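Long-range contacts in VgrG protein (Vibrio cholerae, PDB 4DTH), which carries an actin cross-linking toxin domain that binds ATP and magnesium and probably joins actin monomers covalently: residues D15-F20 and S93-M98; A43-Y48 and L57-K62. One frame throughout, in Å; residues are numbered along the deposited sequence. Where two conformers were deposited one is given.

Contact 1: residues D15-F20 and S93-M98; sequences DFPTHF and SYPCEM. With ATP (adenosine-5'-triphosphate), chain B.
Part of the adenosine end of the ATP pocket forms where Phe16 and Phe20 meet Pro95, the extended segment 15-20 lying beside the end of strand 85-97. The two segments run in much the same direction, 21° apart, and meet largely through side chains, some of them against main-chain atoms. Pro95 touches both segment 15-20 and the base. Its CD fits against the Phe16 ring, 3.5 Å from CD1, while Pro17 meets it tip to tip, through the two CD atoms. Pro95 CB and CG lie over one face of the adenine, CG 3.6 Å from ATP C5.

With chi1 -69°, Phe16 CG sits beside the backbone N, from where the ring reaches both Pro95 CD and ATP C8. One face takes C8, offset toward the rim; at the edge, CE2 meets phosphate oxygen O2A in the ring plane at 3.4 Å. The edge of Phe16 also turns toward the face of Tyr94, an offset edge-to-face pair with planes at 77° and centroids 5.7 Å apart. Phe16 CE1 approaches Ser93 O, the carbonyl that accepts a hydrogen bond of 2.6 Å from ATP O2'.

Farther along, the Phe20 ring crosses Pro95 at about a right angle. Its CZ packs on Pro95 O at 3.2 Å, CE1 reaches Cys96 CA and CD1 reaches Glu97 CG, while CE2 passes ATP N6 at 4.0 Å.

Backbone bonds go to other strands: Phe20 pairs with Thr337, and Ser93 and Cys96 with Ile27 and Ile25. The Tyr94 hydroxyl is hydrogen-bonded to Pro14 O. ATP is also hydrogen-bonded to Ser24 OG; this contact supplies a proline on the base face, flanking phenylalanines and a main-chain carbonyl for the ribose hydroxyl of the ATP site.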
loop_
_atom_site.group_PDB
_atom_site.type_symbol
_atom_site.label_atom_id
_atom_site.label_comp_id
_atom_site.label_asym_id
_atom_site.label_seq_id
_atom_site.Cartn_x
_atom_site.Cartn_y
_atom_site.Cartn_z
ATOM N N ASP A 15 -11.220 2.164 11.277
ATOM C CA ASP A 15 -10.863 1.617 9.982
ATOM C C ASP A 15 -10.801 2.757 9.003
ATOM O O ASP A 15 -11.443 3.796 9.205
ATOM C CB ASP A 15 -11.913 0.605 9.504
ATOM C CG ASP A 15 -11.840 -0.712 10.236
ATOM O OD1 ASP A 15 -10.798 -1.410 10.093
ATOM O OD2 ASP A 15 -12.826 -1.070 10.923
ATOM N N PHE A 16 -10.061 2.539 7.918
ATOM C CA PHE A 16 -9.968 3.526 6.867
ATOM C C PHE A 16 -11.342 3.793 6.280
ATOM O O PHE A 16 -12.071 2.831 5.991
ATOM C CB PHE A 16 -9.099 3.003 5.712
ATOM C CG PHE A 16 -7.621 2.851 5.986
ATOM C CD1 PHE A 16 -6.911 3.850 6.643
ATOM C CD2 PHE A 16 -6.926 1.737 5.534
ATOM C CE1 PHE A 16 -5.534 3.729 6.856
ATOM C CE2 PHE A 16 -5.548 1.610 5.755
ATOM C CZ PHE A 16 -4.860 2.605 6.421
ATOM N N PRO A 17 -11.663 5.077 5.989
ATOM C CA PRO A 17 -12.867 5.339 5.186
ATOM C C PRO A 17 -12.645 4.611 3.840
ATOM O O PRO A 17 -11.495 4.454 3.398
ATOM C CB PRO A 17 -12.863 6.855 4.988
ATOM C CG PRO A 17 -11.485 7.301 5.311
ATOM C CD PRO A 17 -10.860 6.304 6.209
ATOM N N THR A 18 -13.719 4.114 3.230
ATOM C CA THR A 18 -13.624 3.354 1.977
ATOM C C THR A 18 -14.097 4.173 0.781
ATOM O O THR A 18 -13.679 3.895 -0.346
ATOM C CB THR A 18 -14.443 2.056 2.083
ATOM O OG1 THR A 18 -15.782 2.386 2.461
ATOM C CG2 THR A 18 -13.846 1.056 3.061
ATOM N N HIS A 19 -14.984 5.162 1.011
ATOM C CA HIS A 19 -15.552 5.965 -0.072
ATOM C C HIS A 19 -15.026 7.391 -0.189
ATOM O O HIS A 19 -14.972 8.120 0.800
ATOM C CB HIS A 19 -17.091 5.980 -0.005
ATOM C CG HIS A 19 -17.715 6.591 -1.225
ATOM N ND1 HIS A 19 -17.963 5.841 -2.359
ATOM C CD2 HIS A 19 -18.017 7.886 -1.485
ATOM C CE1 HIS A 19 -18.457 6.686 -3.247
ATOM N NE2 HIS A 19 -18.508 7.930 -2.763
ATOM N N PHE A 20 -14.711 7.799 -1.424
ATOM C CA PHE A 20 -14.294 9.160 -1.776
ATOM C C PHE A 20 -15.036 9.633 -3.013
ATOM O O PHE A 20 -15.308 8.819 -3.896
ATOM C CB PHE A 20 -12.768 9.277 -1.947
ATOM C CG PHE A 20 -12.079 9.126 -0.607
ATOM C CD1 PHE A 20 -11.963 10.209 0.262
ATOM C CD2 PHE A 20 -11.620 7.885 -0.177
ATOM C CE1 PHE A 20 -11.379 10.053 1.531
ATOM C CE2 PHE A 20 -11.036 7.732 1.093
ATOM C CZ PHE A 20 -10.918 8.817 1.936
ATOM N N SER A 93 -1.226 7.237 6.946
ATOM C CA SER A 93 -2.353 8.166 6.949
ATOM C C SER A 93 -3.694 7.512 6.662
ATOM O O SER A 93 -3.754 6.477 5.989
ATOM C CB SER A 93 -2.122 9.315 5.967
ATOM O OG SER A 93 -2.304 8.911 4.617
ATOM N N TYR A 94 -4.768 8.128 7.177
ATOM C CA TYR A 94 -6.136 7.786 6.805
ATOM C C TYR A 94 -6.271 8.491 5.452
ATOM O O TYR A 94 -5.864 9.656 5.340
ATOM C CB TYR A 94 -7.149 8.341 7.820
ATOM C CG TYR A 94 -7.236 7.463 9.048
ATOM C CD1 TYR A 94 -6.325 7.601 10.094
ATOM C CD2 TYR A 94 -8.177 6.441 9.132
ATOM C CE1 TYR A 94 -6.374 6.771 11.209
ATOM C CE2 TYR A 94 -8.233 5.598 10.243
ATOM C CZ TYR A 94 -7.330 5.772 11.284
ATOM O OH TYR A 94 -7.359 4.945 12.380
ATOM N N PRO A 95 -6.714 7.804 4.379
ATOM C CA PRO A 95 -6.779 8.474 3.070
ATOM C C PRO A 95 -7.655 9.715 3.058
ATOM O O PRO A 95 -8.560 9.852 3.896
ATOM C CB PRO A 95 -7.341 7.387 2.148
ATOM C CG PRO A 95 -8.107 6.464 3.085
ATOM C CD PRO A 95 -7.222 6.419 4.287
ATOM N N CYS A 96 -7.369 10.625 2.121
ATOM C CA CYS A 96 -8.144 11.843 1.929
ATOM C C CYS A 96 -8.297 12.092 0.440
ATOM O O CYS A 96 -7.676 11.395 -0.366
ATOM C CB CYS A 96 -7.506 13.037 2.642
ATOM S SG CYS A 96 -5.886 13.533 1.991
ATOM N N GLU A 97 -9.141 13.064 0.062
ATOM C CA GLU A 97 -9.299 13.415 -1.341
ATOM C C GLU A 97 -7.990 14.033 -1.815
ATOM O O GLU A 97 -7.385 14.822 -1.089
ATOM C CB GLU A 97 -10.459 14.406 -1.526
ATOM C CG GLU A 97 -11.790 13.856 -1.036
ATOM C CD GLU A 97 -12.918 14.862 -0.912
ATOM O OE1 GLU A 97 -13.836 14.612 -0.099
ATOM O OE2 GLU A 97 -12.897 15.886 -1.632
ATOM N N MET A 98 -7.524 13.633 -3.008
ATOM C CA MET A 98 -6.266 14.115 -3.587
ATOM C C MET A 98 -6.179 15.622 -3.735
ATOM O O MET A 98 -5.099 16.181 -3.589
ATOM C CB MET A 98 -6.016 13.463 -4.949
ATOM C CG MET A 98 -5.279 12.196 -4.848
ATOM S SD MET A 98 -4.586 11.707 -6.431
ATOM C CE MET A 98 -2.993 12.449 -6.334
HETATM P PG ATP B . 0.987 -4.241 2.032
HETATM O O1G ATP B . 1.615 -3.495 0.897
HETATM O O2G ATP B . 0.022 -5.277 1.528
HETATM O O3G ATP B . 2.007 -4.924 2.898
HETATM P PB ATP B . -0.682 -3.156 4.115
HETATM O O1B ATP B . -1.623 -4.294 4.066
HETATM O O2B ATP B . 0.172 -3.292 5.352
HETATM O O3B ATP B . 0.187 -3.161 2.903
HETATM P PA ATP B . -2.710 -1.294 3.458
HETATM O O1A ATP B . -3.196 -2.356 2.552
HETATM O O2A ATP B . -3.812 -1.024 4.488
HETATM O O3A ATP B . -1.488 -1.771 4.164
HETATM O "O5'" ATP B . -2.385 0.016 2.590
HETATM C "C5'" ATP B . -2.155 1.224 3.333
HETATM C "C4'" ATP B . -2.005 2.426 2.439
HETATM O "O4'" ATP B . -3.172 2.557 1.577
HETATM C "C3'" ATP B . -1.919 3.748 3.203
HETATM O "O3'" ATP B . -1.065 4.694 2.562
HETATM C "C2'" ATP B . -3.371 4.206 3.202
HETATM O "O2'" ATP B . -3.545 5.580 3.506
HETATM C "C1'" ATP B . -3.740 3.843 1.778
HETATM N N9 ATP B . -5.171 3.801 1.465
HETATM C C8 ATP B . -6.128 3.025 2.062
HETATM N N7 ATP B . -7.328 3.194 1.561
HETATM C C5 ATP B . -7.149 4.149 0.569
HETATM C C6 ATP B . -8.030 4.757 -0.347
HETATM N N6 ATP B . -9.339 4.484 -0.421
HETATM N N1 ATP B . -7.511 5.657 -1.214
HETATM C C2 ATP B . -6.203 5.926 -1.164
HETATM N N3 ATP B . -5.278 5.419 -0.352
HETATM C C4 ATP B . -5.815 4.530 0.504
#

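Contact 2: residues A43-Y48 and L57-K62; sequences AQKFGY and LFMLTK. With GOL (glycerol), chain C.
Gln44 O is approached by two donors of the facing strand: Lys62 N gives a hydrogen bond of 3.0 Å, tilted 18° from the carbonyl plane, and Thr61 CA adds a CA-H...O contact at 3.2 Å. Leu60 then bonds twice, its O accepting from Phe46 N at 3.0 Å and its N donating to Gly47 O at 2.8 Å, from above that carbonyl's plane. Phe46 and Gly47 thus both face Leu60, a classic beta bulge in the antiparallel hairpin of strands 45-51 and 56-68. With chi1 66°, Phe46 CG sits between the backbone N and the carbonyl carbon, and the ring lies across Leu60: Leu60 CB stands over the ring face, 4.0 Å from its centroid in a CH-pi contact, and Leu60 CD2 meets Phe46 CE2. On the other face of the hairpin, Lys45 CG touches Met59 SD at 3.7 Å and lies beside Thr61 CG2; Thr61 OG1 is hydrogen-bonded to the main-chain O of Glu90, a residue of a magnesium site. At the open end Lys62 NZ is hydrogen-bonded to Ser42 O and to O2 of a glycerol, probably from the crystallisation liquor, 3.0 Å away; in the conformer given, that O2 also donates to Gln44 OE1.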
loop_
_atom_site.group_PDB
_atom_site.type_symbol
_atom_site.label_atom_id
_atom_site.label_comp_id
_atom_site.label_asym_id
_atom_site.label_seq_id
_atom_site.Cartn_x
_atom_site.Cartn_y
_atom_site.Cartn_z
ATOM N N ALA A 43 -1.162 -6.918 17.201
ATOM C CA ALA A 43 -1.766 -6.278 16.034
ATOM C C ALA A 43 -0.797 -5.191 15.552
ATOM O O ALA A 43 -0.025 -4.660 16.360
ATOM C CB ALA A 43 -3.106 -5.657 16.404
ATOM N N GLN A 44 -0.820 -4.888 14.241
ATOM C CA GLN A 44 0.073 -3.890 13.659
ATOM C C GLN A 44 -0.183 -2.485 14.235
ATOM O O GLN A 44 0.769 -1.762 14.505
ATOM C CB GLN A 44 -0.007 -3.894 12.119
ATOM C CG GLN A 44 0.066 -5.288 11.448
ATOM C CD GLN A 44 1.327 -6.080 11.728
ATOM O OE1 GLN A 44 1.278 -7.242 12.152
ATOM N NE2 GLN A 44 2.483 -5.483 11.471
ATOM N N LYS A 45 -1.455 -2.114 14.451
ATOM C CA LYS A 45 -1.831 -0.798 14.967
ATOM C C LYS A 45 -1.762 -0.709 16.481
ATOM O O LYS A 45 -2.303 -1.580 17.155
ATOM C CB LYS A 45 -3.245 -0.416 14.482
ATOM C CG LYS A 45 -3.314 -0.064 12.999
ATOM C CD LYS A 45 -3.730 -1.221 12.105
ATOM C CE LYS A 45 -5.194 -1.161 11.755
ATOM N NZ LYS A 45 -5.440 -1.607 10.362
ATOM N N PHE A 46 -1.094 0.339 17.017
ATOM C CA PHE A 46 -1.028 0.553 18.470
ATOM C C PHE A 46 -1.592 1.902 18.896
ATOM O O PHE A 46 -1.732 2.181 20.091
ATOM C CB PHE A 46 0.369 0.272 19.055
ATOM C CG PHE A 46 1.480 1.199 18.625
ATOM C CD1 PHE A 46 2.212 0.943 17.470
ATOM C CD2 PHE A 46 1.836 2.293 19.404
ATOM C CE1 PHE A 46 3.265 1.785 17.087
ATOM C CE2 PHE A 46 2.895 3.128 19.027
ATOM C CZ PHE A 46 3.596 2.871 17.867
ATOM N N GLY A 47 -1.969 2.712 17.914
ATOM C CA GLY A 47 -2.560 4.012 18.179
ATOM C C GLY A 47 -2.868 4.798 16.928
ATOM O O GLY A 47 -2.676 4.315 15.808
ATOM N N TYR A 48 -3.342 6.020 17.126
ATOM C CA TYR A 48 -3.635 6.934 16.035
ATOM C C TYR A 48 -3.613 8.372 16.501
ATOM O O TYR A 48 -3.689 8.657 17.709
ATOM C CB TYR A 48 -4.951 6.579 15.292
ATOM C CG TYR A 48 -6.212 6.714 16.117
ATOM C CD1 TYR A 48 -6.639 5.682 16.950
ATOM C CD2 TYR A 48 -7.019 7.844 16.012
ATOM C CE1 TYR A 48 -7.822 5.783 17.680
ATOM C CE2 TYR A 48 -8.203 7.958 16.742
ATOM C CZ TYR A 48 -8.605 6.919 17.567
ATOM O OH TYR A 48 -9.766 7.017 18.290
ATOM N N LEU A 57 -6.292 11.252 11.401
ATOM C CA LEU A 57 -5.265 11.683 10.440
ATOM C C LEU A 57 -4.309 10.576 10.027
ATOM O O LEU A 57 -4.047 10.409 8.832
ATOM C CB LEU A 57 -4.508 12.909 10.977
ATOM C CG LEU A 57 -5.385 14.129 11.340
ATOM C CD1 LEU A 57 -4.578 15.164 12.090
ATOM C CD2 LEU A 57 -6.060 14.747 10.089
ATOM N N PHE A 58 -3.785 9.822 10.996
ATOM C CA PHE A 58 -2.885 8.710 10.704
ATOM C C PHE A 58 -2.811 7.695 11.821
ATOM O O PHE A 58 -3.095 8.008 12.981
ATOM C CB PHE A 58 -1.479 9.187 10.286
ATOM C CG PHE A 58 -0.699 9.903 11.363
ATOM C CD1 PHE A 58 0.086 9.192 12.263
ATOM C CD2 PHE A 58 -0.706 11.290 11.439
ATOM C CE1 PHE A 58 0.810 9.854 13.259
ATOM C CE2 PHE A 58 0.030 11.954 12.422
ATOM C CZ PHE A 58 0.799 11.233 13.317
ATOM N N MET A 59 -2.390 6.485 11.474
ATOM C CA MET A 59 -2.232 5.406 12.438
ATOM C C MET A 59 -0.773 5.270 12.842
ATOM O O MET A 59 0.126 5.518 12.041
ATOM C CB MET A 59 -2.684 4.070 11.812
ATOM C CG MET A 59 -4.151 4.005 11.469
ATOM S SD MET A 59 -4.446 2.458 10.605
ATOM C CE MET A 59 -6.167 2.559 10.295
ATOM N N LEU A 60 -0.545 4.809 14.069
ATOM C CA LEU A 60 0.792 4.481 14.564
ATOM C C LEU A 60 0.892 2.971 14.450
ATOM O O LEU A 60 0.073 2.248 15.034
ATOM C CB LEU A 60 0.959 4.924 16.027
ATOM C CG LEU A 60 1.381 6.382 16.230
ATOM C CD1 LEU A 60 0.210 7.323 16.099
ATOM C CD2 LEU A 60 2.003 6.554 17.581
ATOM N N THR A 61 1.842 2.488 13.644
ATOM C CA THR A 61 1.973 1.053 13.416
ATOM C C THR A 61 3.395 0.553 13.603
ATOM O O THR A 61 4.357 1.315 13.441
ATOM C CB THR A 61 1.494 0.659 11.977
ATOM O OG1 THR A 61 2.449 1.097 11.004
ATOM C CG2 THR A 61 0.102 1.196 11.614
ATOM N N LYS A 62 3.526 -0.755 13.864
ATOM C CA LYS A 62 4.818 -1.425 13.842
ATOM C C LYS A 62 5.040 -1.793 12.368
ATOM O O LYS A 62 4.074 -2.022 11.630
ATOM C CB LYS A 62 4.863 -2.665 14.760
ATOM C CG LYS A 62 3.801 -3.738 14.508
ATOM C CD LYS A 62 4.146 -5.030 15.251
ATOM C CE LYS A 62 3.004 -6.010 15.200
ATOM N NZ LYS A 62 3.385 -7.348 15.732
HETATM C C1 GOL C . 6.108 -9.606 12.480
HETATM O O1 GOL C . 6.675 -8.659 11.588
HETATM C C2 GOL C . 4.602 -9.493 12.545
HETATM O O2 GOL C . 4.247 -8.194 13.019
HETATM C C3 GOL C . 4.077 -10.531 13.507
HETATM O O3 GOL C . 2.665 -10.442 13.632
#

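Overall arrangement
From the N terminus the chain enters contact 1 at 15-20, runs through strands 24-30 and 34-38, and forms the hairpin of contact 2 before strand 85-97 returns it to 93-98. Contact 2 closes a loop of only eight residues, nested within the 72-residue, helix-free loop closed by contact 1. The contacts lie about 15 Å apart, centre to centre, yet they touch where strands 56-68 and 85-97 are neighbours: Tyr94 N lies 2.9 Å from Leu57 O, a probable hydrogen bond, and Tyr94 OH packs on Met59 CE. The hairpin is thereby joined to the strand that ends at the nucleoside pocket, with helix 101-124 packed against both segments 57-62 and 93-98.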